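Long-range contact in hydrolase, haloacid dehalogenase-like family (Porphyromonas gingivalis, PDB 2I6X), which probably acts as a hydrolase of the haloacid dehalogenase (HAD) superfamily, its substrate not being established: residues E59-R63 / N114-L118. Sequence-based numbering, arbitrary orientation.
Sequences EEEFR and NPYVL
Residues 59-63 form the first turn of helix 59-70, with Arg63 N bonded to Glu59 O at 3.1 Å. Residues 114-118 start helix 115-121, just after strand 106-111 of the parallel sheet. Asn114 is the N-cap of that helix, extended in backbone (phi/psi -123/165°) and with chi1 p. Its OD1 accepts from Val117 N at 3.0 Å, and Leu118 N reaches Asn114 O at 3.2 Å. The two backbones come closest at Glu59 and Pro115, with CA atoms 6.6 Å apart.

The polar link is made by side chains. Tyr116, chi1 m, has its CA-CB bond sideways, but its ring extends to the other helix. Tyr116 OH donates a short but weak hydrogen bond to Glu59 OE2 at 2.6 Å. Glu59 (chi1 t, chi2 m) also forms a salt bridge with Arg63, one turn on: Arg63 NE donates to Glu59 OE2 at 2.7 Å and Arg63 NH2 to Glu59 OE1 at 3.1 Å. OE2 is thus shared by the tyrosine and the arginine.

Carbon contacts accompany this link. Glu59 CB meets Pro115 CG at 4.2 Å, and Phe62 CE2 lies 4.4 Å from Tyr116 CE2. Tyr116 OH also sits at the edge of the Phe62 ring, 3.9 Å from Phe62 CD2. Leu52 of helix 48-54 touches both Phe62 and Pro115, while Tyr116 packs on Tyr76, Val79, Tyr80 and Leu83 of helix 76-83.

The contact joins two parts of the fold. It sets a helix of the alpha-helical cap against an N-capped helix of the Rossmann-like core, a cap-core interface characteristic of HAD hydrolases with a helical C1 cap.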
loop_
_atom_site.group_PDB
_atom_site.type_symbol
_atom_site.label_atom_id
_atom_site.label_comp_id
_atom_site.label_asym_id
_atom_site.label_seq_id
_atom_site.Cartn_x
_atom_site.Cartn_y
_atom_site.Cartn_z
ATOM N N GLU A 59 -10.623 -8.458 -9.957
ATOM C CA GLU A 59 -11.652 -7.559 -9.446
ATOM C C GLU A 59 -13.044 -8.140 -9.743
ATOM O O GLU A 59 -13.869 -8.297 -8.837
ATOM C CB GLU A 59 -11.437 -6.172 -10.045
ATOM C CG GLU A 59 -12.333 -5.088 -9.513
ATOM C CD GLU A 59 -13.743 -5.196 -10.058
ATOM O OE1 GLU A 59 -13.885 -5.482 -11.274
ATOM O OE2 GLU A 59 -14.700 -5.009 -9.273
ATOM N N GLU A 60 -13.277 -8.509 -11.001
ATOM C CA GLU A 60 -14.541 -9.122 -11.443
ATOM C C GLU A 60 -14.905 -10.364 -10.649
ATOM O O GLU A 60 -16.069 -10.543 -10.265
ATOM C CB GLU A 60 -14.482 -9.455 -12.945
ATOM C CG GLU A 60 -15.554 -10.441 -13.459
ATOM C CD GLU A 60 -16.673 -9.801 -14.288
ATOM O OE1 GLU A 60 -17.304 -10.545 -15.075
ATOM O OE2 GLU A 60 -16.926 -8.579 -14.157
ATOM N N GLU A 61 -13.910 -11.224 -10.424
ATOM C CA GLU A 61 -14.096 -12.458 -9.671
ATOM C C GLU A 61 -14.442 -12.228 -8.192
ATOM O O GLU A 61 -15.333 -12.892 -7.654
ATOM C CB GLU A 61 -12.866 -13.364 -9.803
ATOM C CG GLU A 61 -12.712 -14.013 -11.174
ATOM C CD GLU A 61 -11.448 -14.849 -11.273
ATOM O OE1 GLU A 61 -10.372 -14.370 -10.841
ATOM O OE2 GLU A 61 -11.526 -15.991 -11.779
ATOM N N PHE A 62 -13.756 -11.279 -7.555
ATOM C CA PHE A 62 -13.996 -10.921 -6.155
ATOM C C PHE A 62 -15.404 -10.357 -5.928
ATOM O O PHE A 62 -16.066 -10.674 -4.931
ATOM C CB PHE A 62 -12.921 -9.931 -5.693
ATOM C CG PHE A 62 -13.299 -9.112 -4.483
ATOM C CD1 PHE A 62 -13.045 -9.591 -3.187
ATOM C CD2 PHE A 62 -13.861 -7.824 -4.642
ATOM C CE1 PHE A 62 -13.364 -8.813 -2.048
ATOM C CE2 PHE A 62 -14.204 -7.023 -3.512
ATOM C CZ PHE A 62 -13.940 -7.510 -2.208
ATOM N N ARG A 63 -15.864 -9.537 -6.860
ATOM C CA ARG A 63 -17.152 -8.907 -6.723
ATOM C C ARG A 63 -18.288 -9.904 -6.953
ATOM O O ARG A 63 -19.303 -9.878 -6.250
ATOM C CB ARG A 63 -17.239 -7.718 -7.678
ATOM C CG ARG A 63 -18.411 -6.806 -7.427
ATOM C CD ARG A 63 -18.248 -5.480 -8.149
ATOM N NE ARG A 63 -17.371 -5.561 -9.319
ATOM C CZ ARG A 63 -17.771 -5.913 -10.535
ATOM N NH1 ARG A 63 -19.040 -6.238 -10.732
ATOM N NH2 ARG A 63 -16.896 -5.970 -11.540
ATOM N N ASN A 114 -5.269 -3.124 -3.735
ATOM C CA ASN A 114 -6.239 -3.790 -4.553
ATOM C C ASN A 114 -6.347 -2.989 -5.850
ATOM O O ASN A 114 -5.850 -1.879 -5.906
ATOM C CB ASN A 114 -7.538 -3.858 -3.787
ATOM C CG ASN A 114 -8.020 -2.503 -3.373
ATOM O OD1 ASN A 114 -8.525 -1.722 -4.204
ATOM N ND2 ASN A 114 -7.866 -2.190 -2.098
ATOM N N PRO A 115 -6.949 -3.569 -6.911
ATOM C CA PRO A 115 -7.150 -2.865 -8.196
ATOM C C PRO A 115 -7.882 -1.512 -8.146
ATOM O O PRO A 115 -7.624 -0.668 -9.008
ATOM C CB PRO A 115 -7.990 -3.852 -9.010
ATOM C CG PRO A 115 -7.722 -5.129 -8.424
ATOM C CD PRO A 115 -7.430 -4.953 -6.973
ATOM N N TYR A 116 -8.804 -1.337 -7.192
ATOM C CA TYR A 116 -9.587 -0.105 -7.050
ATOM C C TYR A 116 -8.674 1.052 -6.655
ATOM O O TYR A 116 -8.695 2.107 -7.288
ATOM C CB TYR A 116 -10.696 -0.244 -6.000
ATOM C CG TYR A 116 -11.641 -1.402 -6.211
ATOM C CD1 TYR A 116 -12.676 -1.327 -7.149
ATOM C CD2 TYR A 116 -11.501 -2.584 -5.470
ATOM C CE1 TYR A 116 -13.538 -2.401 -7.339
ATOM C CE2 TYR A 116 -12.363 -3.648 -5.658
ATOM C CZ TYR A 116 -13.374 -3.555 -6.587
ATOM O OH TYR A 116 -14.221 -4.618 -6.757
ATOM N N VAL A 117 -7.872 0.850 -5.615
ATOM C CA VAL A 117 -6.968 1.893 -5.152
ATOM C C VAL A 117 -5.963 2.216 -6.261
ATOM O O VAL A 117 -5.644 3.369 -6.510
ATOM C CB VAL A 117 -6.284 1.505 -3.805
ATOM C CG1 VAL A 117 -5.199 2.518 -3.409
ATOM C CG2 VAL A 117 -7.335 1.445 -2.708
ATOM N N LEU A 118 -5.512 1.178 -6.950
ATOM C CA LEU A 118 -4.613 1.342 -8.073
ATOM C C LEU A 118 -5.241 2.111 -9.233
ATOM O O LEU A 118 -4.560 2.942 -9.840
ATOM C CB LEU A 118 -4.087 -0.008 -8.540
ATOM C CG LEU A 118 -2.923 -0.576 -7.738
ATOM C CD1 LEU A 118 -2.441 -1.866 -8.415
ATOM C CD2 LEU A 118 -1.791 0.463 -7.606
#